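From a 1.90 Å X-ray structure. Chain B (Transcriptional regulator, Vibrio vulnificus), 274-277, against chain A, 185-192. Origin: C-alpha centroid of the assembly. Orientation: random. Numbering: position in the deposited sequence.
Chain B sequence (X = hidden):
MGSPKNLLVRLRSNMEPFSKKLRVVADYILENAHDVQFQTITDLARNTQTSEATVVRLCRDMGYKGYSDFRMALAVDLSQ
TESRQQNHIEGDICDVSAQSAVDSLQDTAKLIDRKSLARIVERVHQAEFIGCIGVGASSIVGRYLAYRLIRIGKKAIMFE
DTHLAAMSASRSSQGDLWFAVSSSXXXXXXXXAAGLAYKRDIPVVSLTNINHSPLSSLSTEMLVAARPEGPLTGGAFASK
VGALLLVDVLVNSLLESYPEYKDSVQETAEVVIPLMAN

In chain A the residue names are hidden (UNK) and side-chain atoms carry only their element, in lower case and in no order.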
# COMPACT_ATOMS: atom_id res chain seq x y z
N PRO B 274 -11.40 10.83 -18.97
CA PRO B 274 -12.66 11.51 -18.81
C PRO B 274 -13.10 11.62 -17.30
O PRO B 274 -14.14 12.25 -17.01
CB PRO B 274 -13.62 10.60 -19.56
CG PRO B 274 -12.78 9.95 -20.62
CD PRO B 274 -11.57 9.62 -19.81
N LEU B 275 -12.37 10.97 -16.40
CA LEU B 275 -12.73 10.96 -14.95
C LEU B 275 -11.94 12.02 -14.15
O LEU B 275 -12.12 12.16 -12.91
CB LEU B 275 -12.57 9.55 -14.31
CG LEU B 275 -13.14 8.36 -15.12
CD1 LEU B 275 -13.00 7.01 -14.41
CD2 LEU B 275 -14.58 8.63 -15.52
N MET B 276 -11.10 12.75 -14.88
CA MET B 276 -10.32 13.86 -14.34
C MET B 276 -11.10 15.15 -14.33
O MET B 276 -12.01 15.34 -15.15
CB MET B 276 -9.04 14.02 -15.18
CG MET B 276 -8.10 12.84 -15.04
SD MET B 276 -7.79 12.20 -13.34
CE MET B 276 -7.58 10.46 -13.74
N ALA B 277 -10.76 16.08 -13.42
CA ALA B 277 -11.52 17.39 -13.34
C ALA B 277 -11.46 18.20 -14.67
O ALA B 277 -10.39 18.07 -15.30
CB ALA B 277 -10.94 18.23 -12.22
N UNK A 185 -4.21 15.40 -7.16
CA UNK A 185 -5.27 16.33 -6.73
C UNK A 185 -6.15 16.79 -7.87
O UNK A 185 -6.67 17.91 -7.81
N UNK A 186 -6.36 15.94 -8.90
CA UNK A 186 -7.13 16.36 -10.09
C UNK A 186 -8.20 15.35 -10.44
O UNK A 186 -8.77 15.45 -11.51
c UNK A 186 -6.21 16.65 -11.30
o UNK A 186 -5.08 17.58 -10.98
N UNK A 187 -8.49 14.40 -9.56
CA UNK A 187 -9.51 13.38 -9.84
C UNK A 187 -10.90 13.89 -9.50
O UNK A 187 -11.19 14.27 -8.39
o UNK A 187 -7.94 11.59 -9.52
c UNK A 187 -9.22 12.08 -9.07
c UNK A 187 -10.27 11.02 -9.41
N UNK A 188 -11.79 13.91 -10.47
CA UNK A 188 -12.98 14.70 -10.36
C UNK A 188 -13.88 14.37 -9.13
O UNK A 188 -14.28 15.29 -8.37
c UNK A 188 -13.72 14.54 -11.67
c UNK A 188 -17.08 15.58 -12.73
c UNK A 188 -14.67 15.66 -12.05
c UNK A 188 -16.04 15.18 -11.70
n UNK A 188 -18.39 15.39 -11.99
N UNK A 189 -14.24 13.09 -8.97
CA UNK A 189 -15.17 12.74 -7.91
C UNK A 189 -14.47 12.79 -6.53
O UNK A 189 -15.08 13.08 -5.48
c UNK A 189 -16.85 11.60 -9.39
o UNK A 189 -18.64 10.55 -10.62
c UNK A 189 -15.93 11.40 -8.19
o UNK A 189 -17.97 9.56 -8.85
c UNK A 189 -17.88 10.50 -9.64
N UNK A 190 -13.15 12.62 -6.53
CA UNK A 190 -12.44 12.76 -5.24
C UNK A 190 -12.49 14.21 -4.80
O UNK A 190 -12.80 14.47 -3.63
c UNK A 190 -11.05 10.74 -5.50
c UNK A 190 -10.99 12.27 -5.36
c UNK A 190 -10.18 12.61 -4.12
N UNK A 191 -12.10 15.15 -5.68
CA UNK A 191 -12.16 16.63 -5.41
C UNK A 191 -13.52 17.07 -4.97
O UNK A 191 -13.65 17.91 -4.09
c UNK A 191 -12.37 18.91 -6.62
c UNK A 191 -11.95 17.43 -6.73
c UNK A 191 -10.51 17.35 -7.18
c UNK A 191 -10.47 18.10 -8.55
N UNK A 192 -14.56 16.51 -5.61
CA UNK A 192 -15.91 16.94 -5.35
C UNK A 192 -16.31 16.58 -3.92
O UNK A 192 -16.85 17.40 -3.16
c UNK A 192 -20.11 17.91 -5.85
c UNK A 192 -19.35 15.82 -5.65
n UNK A 192 -20.43 16.61 -5.51
n UNK A 192 -18.82 17.93 -6.22
c UNK A 192 -16.86 16.33 -6.38
c UNK A 192 -18.30 16.65 -6.09
O HOH W 1 -13.47 10.97 -10.86

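Position 185 of chain A has no side-chain atoms. Its phi is positive, at 48°, which by itself favours the residue without a side chain. It lies out of reach of the chain B stretch. It is Gly A185.

Position 186 carries one carbon followed by one oxygen. Its CB comes no nearer to the chain B stretch than 5.1 Å, at Ala B277 N, and the contact is made by the backbone. Its backbone O accepts a hydrogen bond from Ala B277 N at 2.8 Å, nearly straight at 172°. The same oxygen lies 3.6 Å from Met B276 CA, a CA-H...O contact. That is a serine, Ser A186.

Position 187 has one carbon that bears an oxygen and a second carbon. Its CA-to-CB bond points away from the chain B stretch, yet the side-chain oxygen lies 3.9 Å from Met B276 SD. This oxygen is hydrogen-bonded elsewhere in the structure. The residue occupies the N-cap position, but its side chain makes no capping bond. The branching gives threonine, Thr A187.

Position 188 shows four carbons in a row ending in nitrogen. Its backbone N donates a hydrogen bond to Leu B275 O at 3.0 Å. The CA-to-CB bond points toward the chain B stretch, and CB sits 3.8 Å from Ala B277 N. The end of the chain then leads away. It is Lys A188, the first residue of the helix.

Position 189 has three carbons, the third carrying two oxygens. Its side chain makes no close contact with the chain B stretch. Its backbone N instead donates to water 1 at 2.9 Å, and this water donates to Leu B275 O at 2.7 Å. A carboxylate at this length is glutamate, Glu A189.

Position 190 has three carbons, forked at the first. It is buried and out of reach of the chain B stretch. It is Val A190.

Position 191 has four carbons, forked at the first, with one arm two carbons long. The end carbon of the longer arm lies 3.7 Å from Ala B277 CB, an apolar contact. It is Ile A191.

Position 192 has one carbon leading to a five-membered ring of three carbons and two nitrogens. It is out of reach of the chain B stretch. It is His A192.

The contact is mainly a backbone one. Ala B277 N and Leu B275 O bond to Ser A186 O and Lys A188 N, so that Met B276 and Thr A187 form a single beta bridge, with their CA atoms 4.6 Å apart. Leu B275 O serves both the helix start and the water. The Ala B277 methyl against Ile A191 adds a small apolar patch. Together the two stretches bury 265 Å².

Chain A, residues 185-192: GSTKEVIH
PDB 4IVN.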